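Local coordinates for protein taurine:2-oxoglutarate aminotransferase (Bifidobacterium kashiwanohense PV20-2, PDB 6JIX) that probably transfers the amino group of taurine to 2-oxoglutarate, using pyridoxal 5'-phosphate as cofactor, as a dimeric member of the class-III aminotransferase family, at residues R141-S146 and N152-W157; E219-V222 and I228-P231; V222-V227 and E253-F258; G259-G262 and Q268-D271; I367-A372 and P420-T425. One frame throughout, in Å; residues are numbered along the deposited sequence.

Interaction 1: R141-S146 and N152-W157; sequences RSYHGS and NASGDW. With PLP (pyridoxal-5'-phosphate), chain G.
Tyr143 lies between Asp156 and the cofactor. Its CB sits 3.6 Å from Asp156 OD1, and the near side of the ring runs past the same carboxylate, CD1 being 3.9 Å from Asp156 OD2. The ring and carboxylate planes are only 17° apart, although the side chains approach obliquely. On the far side, CD2 stands over one face of the pyridine ring, 3.7 Å from PLP C4, and CE2 continues to the aldehyde carbon, 3.6 Å from PLP C4A. At the tip, OH passes 3.6 Å from Gly145 CA; Trp23 also packs on this side chain. The tyrosine therefore meets PLP edge-on, its ring nearly perpendicular to the pyridine, and with CG anti to the backbone N (chi1 -178°) it folds over its own loop, so that Gly145 N covers one ring face.

The backbone is fastened to the end of helix 148-153. Ser154, the first residue to leave the helix, accepts a bond from His144 N through OG at 2.6 Å, and this hydroxyl is also bonded to Ala150 O. Ser142 O takes two amides: Asp156 N approaches nearly along the C=O axis at 3.1 Å, whereas Gly155 N, at 3.0 Å, comes from well above the carbonyl plane. Farther out, Asp156 OD1 meets Asn225 and Arg158, and His144 ND1 meets Asp252.

This loop supplies Tyr143, His144 and Gly145 to the PLP pocket. Ser142 O and His144 N are satisfied by residues just after the helix, which implies that directional bonds as well as ring contacts fix the wall carrying Tyr143.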
# COMPACT_ATOMS: atom_id res chain seq x y z
N ARG A 141 -5.04 -18.23 -13.51
CA ARG A 141 -3.62 -18.00 -13.78
C ARG A 141 -3.37 -16.50 -13.76
O ARG A 141 -3.28 -15.82 -14.79
CB ARG A 141 -3.22 -18.61 -15.12
CG ARG A 141 -2.86 -20.07 -15.11
CD ARG A 141 -2.96 -20.64 -16.53
NE ARG A 141 -2.57 -22.05 -16.62
CZ ARG A 141 -3.16 -22.93 -17.42
NH1 ARG A 141 -4.16 -22.56 -18.20
NH2 ARG A 141 -2.73 -24.19 -17.45
N SER A 142 -3.22 -15.98 -12.55
CA SER A 142 -3.07 -14.54 -12.37
C SER A 142 -2.59 -14.25 -10.95
O SER A 142 -2.79 -15.05 -10.03
CB SER A 142 -4.40 -13.81 -12.63
OG SER A 142 -5.26 -13.82 -11.50
N TYR A 143 -1.93 -13.10 -10.81
CA TYR A 143 -1.60 -12.53 -9.51
C TYR A 143 -1.92 -11.05 -9.51
O TYR A 143 -1.52 -10.32 -10.44
CB TYR A 143 -0.13 -12.74 -9.14
CG TYR A 143 0.24 -12.20 -7.78
CD1 TYR A 143 -0.19 -12.84 -6.62
CD2 TYR A 143 1.00 -11.03 -7.65
CE1 TYR A 143 0.14 -12.34 -5.35
CE2 TYR A 143 1.35 -10.53 -6.39
CZ TYR A 143 0.91 -11.19 -5.23
OH TYR A 143 1.23 -10.69 -3.97
N HIS A 144 -2.64 -10.59 -8.47
CA HIS A 144 -3.07 -9.20 -8.36
C HIS A 144 -2.72 -8.53 -7.04
O HIS A 144 -3.17 -7.41 -6.79
CB HIS A 144 -4.59 -9.09 -8.57
CG HIS A 144 -5.04 -9.54 -9.92
ND1 HIS A 144 -4.82 -8.79 -11.06
CD2 HIS A 144 -5.69 -10.66 -10.32
CE1 HIS A 144 -5.33 -9.43 -12.10
NE2 HIS A 144 -5.86 -10.56 -11.68
N GLY A 145 -1.98 -9.20 -6.16
CA GLY A 145 -1.62 -8.64 -4.87
C GLY A 145 -1.94 -9.60 -3.74
O GLY A 145 -2.60 -10.62 -3.92
N SER A 146 -1.49 -9.22 -2.54
CA SER A 146 -1.55 -10.10 -1.39
C SER A 146 -2.52 -9.66 -0.31
O SER A 146 -2.84 -10.46 0.59
CB SER A 146 -0.15 -10.26 -0.77
OG SER A 146 0.51 -9.01 -0.76
N ASN A 152 -7.89 -12.47 -2.88
CA ASN A 152 -9.07 -13.23 -3.29
C ASN A 152 -9.27 -13.14 -4.80
O ASN A 152 -9.69 -14.11 -5.43
CB ASN A 152 -10.31 -12.73 -2.54
CG ASN A 152 -10.56 -13.48 -1.26
OD1 ASN A 152 -11.15 -14.57 -1.24
ND2 ASN A 152 -10.10 -12.90 -0.16
N ALA A 153 -8.94 -11.99 -5.39
CA ALA A 153 -9.04 -11.87 -6.84
C ALA A 153 -7.92 -12.62 -7.56
O ALA A 153 -8.10 -13.01 -8.72
CB ALA A 153 -9.03 -10.40 -7.25
N SER A 154 -6.79 -12.86 -6.89
CA SER A 154 -5.66 -13.54 -7.51
C SER A 154 -5.93 -15.03 -7.67
O SER A 154 -6.57 -15.66 -6.82
CB SER A 154 -4.40 -13.32 -6.69
OG SER A 154 -4.08 -11.95 -6.71
N GLY A 155 -5.43 -15.59 -8.77
CA GLY A 155 -5.61 -17.00 -9.07
C GLY A 155 -4.61 -17.95 -8.43
O GLY A 155 -4.99 -19.05 -8.00
N ASP A 156 -3.33 -17.57 -8.36
CA ASP A 156 -2.33 -18.55 -7.97
C ASP A 156 -2.43 -18.83 -6.46
O ASP A 156 -3.11 -18.14 -5.70
CB ASP A 156 -0.92 -18.13 -8.41
CG ASP A 156 -0.34 -16.92 -7.65
OD1 ASP A 156 0.45 -16.16 -8.27
OD2 ASP A 156 -0.66 -16.73 -6.44
N TRP A 157 -1.73 -19.89 -6.05
CA TRP A 157 -1.93 -20.51 -4.74
C TRP A 157 -1.59 -19.59 -3.57
O TRP A 157 -1.90 -19.94 -2.44
CB TRP A 157 -1.11 -21.80 -4.66
CG TRP A 157 0.36 -21.66 -5.06
CD1 TRP A 157 0.92 -22.02 -6.26
CD2 TRP A 157 1.44 -21.17 -4.25
NE1 TRP A 157 2.27 -21.76 -6.24
CE2 TRP A 157 2.61 -21.25 -5.02
CE3 TRP A 157 1.52 -20.68 -2.94
CZ2 TRP A 157 3.85 -20.84 -4.53
CZ3 TRP A 157 2.76 -20.26 -2.46
CH2 TRP A 157 3.91 -20.35 -3.26
N1 PLP G . -0.49 -7.14 -10.23
C2 PLP G . 0.51 -7.74 -10.90
C2A PLP G . 0.35 -8.10 -12.36
C3 PLP G . 1.73 -8.05 -10.24
O3 PLP G . 2.77 -8.67 -10.90
C4 PLP G . 1.89 -7.72 -8.91
C4A PLP G . 3.25 -8.07 -8.23
O4A PLP G . 3.93 -9.00 -8.64
C5 PLP G . 0.80 -7.08 -8.25
C6 PLP G . -0.38 -6.80 -8.94
C5A PLP G . 0.95 -6.69 -6.73
O4P PLP G . 1.70 -5.51 -6.72
P PLP G . 2.38 -5.00 -5.33
O1P PLP G . 2.93 -3.65 -5.50
O2P PLP G . 1.36 -4.82 -4.27
O3P PLP G . 3.53 -6.12 -4.84

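Interaction 2: E219-V222 and I228-P231; sequences ESIV and ILPP. With PLP (pyridoxal-5'-phosphate), chain G.
Ile221 has CG1 anti to the carbonyl carbon (chi1 -70°), and this leaves CG2 turned to Leu229 while CG1 faces Pro230. Ile221 and Leu229 run alongside one another, with CG2 of the isoleucine 3.9 Å from CD2 of the leucine; Pro230 sits across Ile221, its CD 4.2 Å from Ile221 CG1. Val222 and Ile228 are likewise paired flank to flank, CB to CB 4.1 Å.

Between the apolar pairs the backbones are joined. Ile228 N donates to Val222 O at 2.9 Å, and a water accepts from Val222 N at 3.0 Å while donating to Ile228 O. Trimming Ile221 to an alanine would probably open a gap beside Leu229 CD2 and Pro230 CD and also weaken the packing on Ile367.

At the end of strand 213-219, Glu219 extends to the cofactor's methyl group, CG lying 3.6 Å from PLP C2A. Each carboxylate oxygen has its own backbone N-H, OE1 that of Gly223 and OE2 that of Tyr143. The chemistry thus divides along the chain: a polar residue reaches the PLP pocket, and behind it the loop closes on itself through apolar side chains, one direct amide bond and one water.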
# COMPACT_ATOMS: atom_id res chain seq x y z
N GLU A 219 -4.85 -9.46 -15.81
CA GLU A 219 -3.56 -8.97 -16.30
C GLU A 219 -3.57 -8.89 -17.82
O GLU A 219 -3.91 -9.86 -18.51
CB GLU A 219 -2.43 -9.91 -15.87
CG GLU A 219 -2.03 -9.88 -14.42
CD GLU A 219 -0.98 -10.94 -14.09
OE1 GLU A 219 0.23 -10.61 -14.12
OE2 GLU A 219 -1.36 -12.10 -13.80
N SER A 220 -3.14 -7.74 -18.34
CA SER A 220 -3.11 -7.56 -19.80
C SER A 220 -2.40 -8.74 -20.46
O SER A 220 -2.95 -9.39 -21.36
CB SER A 220 -2.42 -6.24 -20.15
OG SER A 220 -3.17 -5.11 -19.71
N ILE A 221 -1.21 -9.07 -19.97
CA ILE A 221 -0.51 -10.31 -20.29
C ILE A 221 -0.10 -10.91 -18.96
O ILE A 221 0.55 -10.23 -18.16
CB ILE A 221 0.73 -10.07 -21.17
CG1 ILE A 221 0.31 -9.65 -22.58
CG2 ILE A 221 1.60 -11.33 -21.24
CD1 ILE A 221 1.39 -8.89 -23.34
N VAL A 222 -0.52 -12.15 -18.69
CA VAL A 222 -0.22 -12.75 -17.38
C VAL A 222 1.29 -12.77 -17.17
O VAL A 222 2.03 -13.38 -17.95
CB VAL A 222 -0.83 -14.15 -17.25
CG1 VAL A 222 -0.14 -14.93 -16.15
CG2 VAL A 222 -2.31 -14.04 -16.93
N ILE A 228 2.40 -15.30 -20.04
CA ILE A 228 1.54 -16.21 -20.79
C ILE A 228 0.80 -15.37 -21.82
O ILE A 228 -0.32 -14.89 -21.59
CB ILE A 228 0.59 -16.99 -19.87
CG1 ILE A 228 1.35 -17.48 -18.64
CG2 ILE A 228 -0.01 -18.18 -20.61
CD1 ILE A 228 0.49 -17.78 -17.44
N LEU A 229 1.44 -15.18 -22.97
CA LEU A 229 0.83 -14.47 -24.08
C LEU A 229 -0.51 -15.12 -24.43
O LEU A 229 -0.57 -16.35 -24.58
CB LEU A 229 1.76 -14.48 -25.29
CG LEU A 229 3.15 -13.92 -25.01
CD1 LEU A 229 4.09 -14.18 -26.18
CD2 LEU A 229 3.07 -12.41 -24.66
N PRO A 230 -1.58 -14.35 -24.54
CA PRO A 230 -2.90 -14.92 -24.86
C PRO A 230 -2.99 -15.33 -26.31
O PRO A 230 -2.29 -14.75 -27.17
CB PRO A 230 -3.86 -13.76 -24.56
CG PRO A 230 -3.02 -12.54 -24.80
CD PRO A 230 -1.65 -12.90 -24.29
N PRO A 231 -3.84 -16.30 -26.65
CA PRO A 231 -4.11 -16.59 -28.06
C PRO A 231 -4.70 -15.38 -28.75
O PRO A 231 -5.38 -14.56 -28.14
CB PRO A 231 -5.11 -17.76 -28.00
CG PRO A 231 -5.71 -17.69 -26.60
CD PRO A 231 -4.57 -17.22 -25.75
N1 PLP G . -0.49 -7.14 -10.23
C2 PLP G . 0.51 -7.74 -10.90
C2A PLP G . 0.35 -8.10 -12.36
C3 PLP G . 1.73 -8.05 -10.24
O3 PLP G . 2.77 -8.67 -10.90
C4 PLP G . 1.89 -7.72 -8.91
C4A PLP G . 3.25 -8.07 -8.23
O4A PLP G . 3.93 -9.00 -8.64
C5 PLP G . 0.80 -7.08 -8.25
C6 PLP G . -0.38 -6.80 -8.94
C5A PLP G . 0.95 -6.69 -6.73
O4P PLP G . 1.70 -5.51 -6.72
P PLP G . 2.38 -5.00 -5.33
O1P PLP G . 2.93 -3.65 -5.50
O2P PLP G . 1.36 -4.82 -4.27
O3P PLP G . 3.53 -6.12 -4.84
O HOH W 1 -2.41 -12.98 -20.82

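Interaction 3: V222-V227 and E253-F258; sequences VGANGV and EVMAGF. With PLP (pyridoxal-5'-phosphate), chain G.
Met255, which touches Ala224 across this contact, also lies beside the O3 substituent of the pyridine ring, its CB 3.7 Å from PLP O3. One face of that ring belongs to Val254: CG1 is set almost over the ring centre, 3.7 Å from PLP C4, and CB approaches PLP N1 at 3.5 Å. The loop holding Tyr143 lies against the opposite face, so the cofactor is sandwiched. An alanine in place of Val254 would lack CG1 and CG2 and would probably leave this ring face poorly supported, letting the pyridine tilt.

From there Met255 runs on toward the other segment with CG anti to the backbone N (chi1 174°) and a bend at chi3. SD comes to 3.5 Å from Ala224 N and 3.8 Å from Gly223 C, and CE is 4.1 Å from Ala224 CB. Gly223, lacking a side chain, lets the sulfur come close to the backbone. The turn carrying these residues is tied by Gly223 O, which accepts from both Gly226 N and Val227 N.

The two loops follow neighbouring parallel strands, 213-219 and 248-252, of the seven-stranded sheet. Val254 and Met255 also touch Lys281, a PLP-binding residue, while Phe370 of strand 370-376 packs against Met255 from the three-stranded sheet.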
# COMPACT_ATOMS: atom_id res chain seq x y z
N VAL A 222 -0.52 -12.15 -18.69
CA VAL A 222 -0.22 -12.75 -17.38
C VAL A 222 1.29 -12.77 -17.17
O VAL A 222 2.03 -13.38 -17.95
CB VAL A 222 -0.83 -14.15 -17.25
CG1 VAL A 222 -0.14 -14.93 -16.15
CG2 VAL A 222 -2.31 -14.04 -16.93
N GLY A 223 1.74 -12.12 -16.09
CA GLY A 223 3.15 -11.83 -15.90
C GLY A 223 3.94 -12.75 -15.00
O GLY A 223 4.63 -13.66 -15.49
N ALA A 224 3.88 -12.53 -13.69
CA ALA A 224 4.75 -13.29 -12.80
C ALA A 224 4.55 -14.78 -13.01
O ALA A 224 5.51 -15.56 -12.90
CB ALA A 224 4.51 -12.90 -11.34
N ASN A 225 3.34 -15.19 -13.37
CA ASN A 225 3.03 -16.60 -13.59
C ASN A 225 3.43 -17.07 -14.98
O ASN A 225 2.99 -18.15 -15.40
CB ASN A 225 1.54 -16.87 -13.34
CG ASN A 225 1.24 -17.14 -11.89
OD1 ASN A 225 1.17 -18.29 -11.45
ND2 ASN A 225 1.07 -16.08 -11.12
N GLY A 226 4.24 -16.30 -15.71
CA GLY A 226 4.95 -16.87 -16.84
C GLY A 226 4.91 -16.18 -18.18
O GLY A 226 5.18 -16.81 -19.19
N VAL A 227 4.58 -14.89 -18.22
CA VAL A 227 4.47 -14.17 -19.49
C VAL A 227 3.63 -15.00 -20.44
O VAL A 227 4.08 -15.36 -21.54
CB VAL A 227 5.86 -13.86 -20.10
CG1 VAL A 227 5.74 -12.85 -21.22
CG2 VAL A 227 6.79 -13.32 -19.03
N GLU A 253 -2.02 -3.55 -15.30
CA GLU A 253 -0.76 -3.20 -15.94
C GLU A 253 0.38 -3.10 -14.94
O GLU A 253 1.44 -2.55 -15.27
CB GLU A 253 -0.88 -1.86 -16.68
CG GLU A 253 -1.87 -1.84 -17.82
CD GLU A 253 -1.27 -2.37 -19.10
OE1 GLU A 253 -0.08 -2.09 -19.35
OE2 GLU A 253 -1.98 -3.08 -19.85
N VAL A 254 0.20 -3.63 -13.73
CA VAL A 254 1.22 -3.44 -12.69
C VAL A 254 2.58 -3.94 -13.18
O VAL A 254 3.61 -3.29 -12.97
CB VAL A 254 0.79 -4.11 -11.38
CG1 VAL A 254 1.98 -4.32 -10.45
CG2 VAL A 254 -0.29 -3.28 -10.69
N MET A 255 2.61 -5.12 -13.80
CA MET A 255 3.87 -5.68 -14.27
C MET A 255 4.15 -5.37 -15.74
O MET A 255 5.30 -5.16 -16.11
CB MET A 255 3.89 -7.20 -14.06
CG MET A 255 5.12 -7.85 -14.67
SD MET A 255 5.57 -9.46 -13.95
CE MET A 255 5.52 -9.04 -12.21
N ALA A 256 3.12 -5.33 -16.58
CA ALA A 256 3.32 -5.20 -18.02
C ALA A 256 3.27 -3.76 -18.51
O ALA A 256 3.43 -3.53 -19.72
CB ALA A 256 2.28 -6.04 -18.77
N GLY A 257 3.08 -2.79 -17.61
CA GLY A 257 3.00 -1.40 -18.02
C GLY A 257 4.36 -0.73 -18.19
O GLY A 257 5.41 -1.27 -17.86
N PHE A 258 4.32 0.45 -18.79
CA PHE A 258 5.46 1.35 -18.92
C PHE A 258 6.60 0.73 -19.74
O PHE A 258 7.74 0.58 -19.29
CB PHE A 258 5.90 1.81 -17.52
CG PHE A 258 4.83 2.62 -16.84
CD1 PHE A 258 4.56 3.91 -17.25
CD2 PHE A 258 4.02 2.06 -15.87
CE1 PHE A 258 3.54 4.64 -16.66
CE2 PHE A 258 2.99 2.79 -15.27
CZ PHE A 258 2.75 4.07 -15.67
N1 PLP G . -0.49 -7.14 -10.23
C2 PLP G . 0.51 -7.74 -10.90
C2A PLP G . 0.35 -8.10 -12.36
C3 PLP G . 1.73 -8.05 -10.24
O3 PLP G . 2.77 -8.67 -10.90
C4 PLP G . 1.89 -7.72 -8.91
C4A PLP G . 3.25 -8.07 -8.23
O4A PLP G . 3.93 -9.00 -8.64
C5 PLP G . 0.80 -7.08 -8.25
C6 PLP G . -0.38 -6.80 -8.94
C5A PLP G . 0.95 -6.69 -6.73
O4P PLP G . 1.70 -5.51 -6.72
P PLP G . 2.38 -5.00 -5.33
O1P PLP G . 2.93 -3.65 -5.50
O2P PLP G . 1.36 -4.82 -4.27
O3P PLP G . 3.53 -6.12 -4.84

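Interaction 4: G259-G262 and Q268-D271; sequences GRTG and QNFD
Thr261 and Asn269 meet through one side-chain hydrogen bond that joins two points within the long connection between strands 248-252 and 276-279 of the large mixed sheet. Thr261 is carried by a type I beta turn from Gly259 to Gly262, closed by Gly262 N donating to Gly259 O at 3.1 Å; Asn269 ends a short 3-10 segment.

The two side chains point at one another but cross at a slant. On the threonine, chi1 of 72° places OG1 between the backbone N and the carbonyl carbon, and the methyl CG2 lies anti to the carbonyl carbon, so that the hydroxyl is offered to the asparagine. On Asn269, CG lies anti to the carbonyl carbon, and the amide turns ND2 toward the threonine, with OD1 farther off at 4.2 Å from Thr261 OG1. The amide nitrogen is thus the atom that makes the link. It is shared with the intervening chain, since Ala266 O is also bonded to ND2, which should fix the rotation of the amide.

The Thr261 methyl CG2 and the Asn269 amide both pack on Ile367 of strand 361-367, and Thr261 touches Phe370 as well. This joins the connection to the smaller antiparallel sheet, while Phe270, next in the chain, packs against helix 234-245. The bond is fairly straight: Asn269 ND2 stands 2.9 Å from Thr261 OG1, with an N-H...O angle of 153° and the oxygen only 8° out of the amide plane.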
# COMPACT_ATOMS: atom_id res chain seq x y z
N GLY A 259 6.27 0.40 -20.99
CA GLY A 259 7.25 0.02 -21.98
C GLY A 259 7.66 -1.43 -21.95
O GLY A 259 8.38 -1.87 -22.86
N ARG A 260 7.24 -2.18 -20.93
CA ARG A 260 7.66 -3.57 -20.77
C ARG A 260 7.49 -4.38 -22.07
O ARG A 260 8.36 -5.19 -22.42
CB ARG A 260 6.86 -4.20 -19.63
CG ARG A 260 7.32 -5.60 -19.28
CD ARG A 260 8.82 -5.70 -19.44
NE ARG A 260 9.48 -4.93 -18.41
CZ ARG A 260 10.77 -5.06 -18.14
NH1 ARG A 260 11.49 -5.91 -18.84
NH2 ARG A 260 11.32 -4.33 -17.17
N THR A 261 6.39 -4.15 -22.79
CA THR A 261 6.02 -4.95 -23.96
C THR A 261 6.30 -4.26 -25.28
O THR A 261 5.94 -4.79 -26.33
CB THR A 261 4.53 -5.32 -23.90
OG1 THR A 261 3.73 -4.16 -24.17
CG2 THR A 261 4.17 -5.94 -22.51
N GLY A 262 6.88 -3.05 -25.26
CA GLY A 262 7.08 -2.26 -26.45
C GLY A 262 6.03 -1.19 -26.67
O GLY A 262 6.21 -0.34 -27.55
N GLN A 268 -2.37 -1.86 -24.85
CA GLN A 268 -2.29 -1.18 -26.13
C GLN A 268 -1.80 -2.10 -27.25
O GLN A 268 -1.77 -1.66 -28.41
CB GLN A 268 -1.38 0.04 -26.03
CG GLN A 268 -2.08 1.27 -25.46
CD GLN A 268 -1.10 2.26 -24.83
OE1 GLN A 268 0.09 1.96 -24.68
NE2 GLN A 268 -1.59 3.44 -24.46
N ASN A 269 -1.39 -3.34 -26.95
CA ASN A 269 -1.06 -4.28 -28.01
C ASN A 269 -2.29 -4.97 -28.56
O ASN A 269 -2.15 -5.80 -29.47
CB ASN A 269 -0.13 -5.38 -27.50
CG ASN A 269 1.22 -4.87 -27.11
OD1 ASN A 269 2.09 -4.66 -27.96
ND2 ASN A 269 1.43 -4.67 -25.81
N PHE A 270 -3.47 -4.59 -28.09
CA PHE A 270 -4.71 -5.27 -28.40
C PHE A 270 -5.73 -4.21 -28.77
O PHE A 270 -5.59 -3.03 -28.42
CB PHE A 270 -5.26 -6.11 -27.24
CG PHE A 270 -4.29 -7.11 -26.64
CD1 PHE A 270 -3.99 -8.29 -27.29
CD2 PHE A 270 -3.76 -6.89 -25.37
CE1 PHE A 270 -3.12 -9.22 -26.71
CE2 PHE A 270 -2.89 -7.82 -24.79
CZ PHE A 270 -2.58 -8.99 -25.46
N ASP A 271 -6.77 -4.65 -29.46
CA ASP A 271 -7.83 -3.74 -29.92
C ASP A 271 -8.91 -3.60 -28.85
O ASP A 271 -10.08 -3.92 -29.05
CB ASP A 271 -8.38 -4.23 -31.25
CG ASP A 271 -9.35 -3.26 -31.87
OD1 ASP A 271 -9.56 -2.17 -31.30
OD2 ASP A 271 -9.91 -3.59 -32.94

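Interaction 5: I367-A372 and P420-T425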
# COMPACT_ATOMS: atom_id res chain seq x y z
N ILE A 367 7.46 -10.60 -25.70
CA ILE A 367 6.96 -9.39 -26.33
C ILE A 367 7.70 -8.20 -25.71
O ILE A 367 7.68 -8.04 -24.49
CB ILE A 367 5.44 -9.24 -26.18
CG1 ILE A 367 4.95 -8.06 -27.01
CG2 ILE A 367 5.06 -9.11 -24.73
CD1 ILE A 367 3.46 -8.02 -27.10
N GLY A 368 8.34 -7.39 -26.55
CA GLY A 368 9.24 -6.36 -26.04
C GLY A 368 10.36 -6.99 -25.23
O GLY A 368 11.05 -7.92 -25.68
N LEU A 369 10.56 -6.49 -24.03
CA LEU A 369 11.50 -7.10 -23.10
C LEU A 369 10.74 -7.82 -21.99
O LEU A 369 11.13 -7.80 -20.82
CB LEU A 369 12.47 -6.05 -22.56
CG LEU A 369 13.44 -5.54 -23.65
CD1 LEU A 369 14.24 -4.34 -23.19
CD2 LEU A 369 14.37 -6.66 -24.08
N PHE A 370 9.63 -8.47 -22.36
CA PHE A 370 8.74 -9.23 -21.48
C PHE A 370 8.71 -10.67 -22.00
O PHE A 370 8.00 -10.97 -22.97
CB PHE A 370 7.34 -8.60 -21.47
CG PHE A 370 6.52 -8.91 -20.25
CD1 PHE A 370 7.11 -9.03 -19.00
CD2 PHE A 370 5.14 -9.05 -20.35
CE1 PHE A 370 6.33 -9.31 -17.86
CE2 PHE A 370 4.36 -9.33 -19.23
CZ PHE A 370 4.96 -9.46 -17.98
N SER A 371 9.44 -11.57 -21.35
CA SER A 371 9.73 -12.86 -21.96
C SER A 371 9.90 -13.93 -20.89
O SER A 371 10.22 -13.63 -19.74
CB SER A 371 10.99 -12.79 -22.83
OG SER A 371 12.15 -13.01 -22.04
N ALA A 372 9.71 -15.19 -21.30
CA ALA A 372 9.84 -16.32 -20.40
C ALA A 372 10.07 -17.61 -21.20
O ALA A 372 9.63 -17.74 -22.34
CB ALA A 372 8.61 -16.48 -19.50
N PRO A 420 14.72 -7.86 -18.74
CA PRO A 420 15.81 -6.93 -18.40
C PRO A 420 15.35 -5.49 -18.47
O PRO A 420 14.32 -5.18 -19.09
CB PRO A 420 16.86 -7.22 -19.48
CG PRO A 420 16.05 -7.72 -20.65
CD PRO A 420 14.92 -8.50 -20.05
N PRO A 421 16.08 -4.57 -17.85
CA PRO A 421 15.67 -3.16 -17.90
C PRO A 421 15.54 -2.66 -19.33
O PRO A 421 16.31 -3.03 -20.21
CB PRO A 421 16.80 -2.44 -17.14
CG PRO A 421 17.41 -3.50 -16.29
CD PRO A 421 17.32 -4.76 -17.08
N LEU A 422 14.54 -1.80 -19.54
CA LEU A 422 14.22 -1.25 -20.84
C LEU A 422 15.36 -0.45 -21.43
O LEU A 422 15.31 -0.13 -22.63
CB LEU A 422 12.97 -0.37 -20.75
CG LEU A 422 11.71 -1.06 -20.17
CD1 LEU A 422 10.43 -0.31 -20.52
CD2 LEU A 422 11.63 -2.50 -20.65
N ILE A 423 16.38 -0.10 -20.64
CA ILE A 423 17.52 0.65 -21.15
C ILE A 423 18.67 -0.25 -21.56
O ILE A 423 19.71 0.26 -22.00
CB ILE A 423 18.04 1.70 -20.14
CG1 ILE A 423 18.56 1.02 -18.87
CG2 ILE A 423 16.97 2.74 -19.82
CD1 ILE A 423 19.09 1.99 -17.85
N ILE A 424 18.55 -1.57 -21.38
CA ILE A 424 19.62 -2.47 -21.79
C ILE A 424 19.94 -2.26 -23.28
O ILE A 424 19.06 -1.99 -24.11
CB ILE A 424 19.24 -3.93 -21.49
CG1 ILE A 424 20.51 -4.76 -21.28
CG2 ILE A 424 18.35 -4.49 -22.59
CD1 ILE A 424 20.24 -6.19 -20.88
N THR A 425 21.22 -2.40 -23.62
CA THR A 425 21.67 -2.18 -24.98
C THR A 425 21.89 -3.52 -25.65
O THR A 425 21.99 -4.55 -24.98
CB THR A 425 22.96 -1.36 -24.99
OG1 THR A 425 24.00 -2.13 -24.37
CG2 THR A 425 22.75 -0.05 -24.24
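Pro420 begins the segment by lying across Leu369, its CG 4.0 Å from Leu369 CD2 and its CD 3.9 Å from Leu369 O. Pro421 turns its CB away and contributes its carbonyl instead: the oxygen lies 3.9 Å from Leu369 CD1 and also accepts from Ile424 N, closing a type I turn. Within that turn Leu422 bends its end back to the leucine, CD2 standing 4.1 Å from both CB and CD1 of Leu369. Ile424 then returns a methyl, CG2, to within 4.2 Å of Leu369 CD1; its chi1 of -154° sets CG2 between the backbone N and the carbonyl carbon, facing Leu369. Thr425 follows as the N-cap of helix 426-447.

Leu369 reaches Pro420, Pro421, Leu422 and Ile424 because it sits in the tight type II' turn, Ile367 to Phe370, that links strands 361-367 and 370-376 into a beta hairpin; Gly368 takes the positive phi that such a turn needs. Met343 of helix 336-357 also packs on this leucine.

No hydrogen bond joins the two segments directly. Arg260 NH1 bonds to both Leu369 O and Pro420 O, so the contact combines a leucine side chain, set among proline, leucine and isoleucine carbons, with a buried arginine that satisfies a carbonyl from each side.

In the fold
Interactions 1, 2 and 3 border the PLP pocket, and interactions 4 and 5 lie farther from it. Interaction 3 is nearest the centre of the chain; interaction 4, partly buried, is the most open of the five. Interactions 2 and 3 share Val222 and the loop after strand 213-219, and interaction 1 joins them through Glu219 and Asn225. Backbone amides donate every bond of interaction 1, to a carbonyl or serine hydroxyl; interaction 2 mixes apolar pairs with one amide bond and a water, interaction 3 is a sulfur and methyl contact, interaction 4 depends on one side-chain bond and interaction 5 is apolar. Phe370 and Ile367 tie the cofactor-side loops to the small sheet, and Arg260 ties interaction 4 to interaction 5.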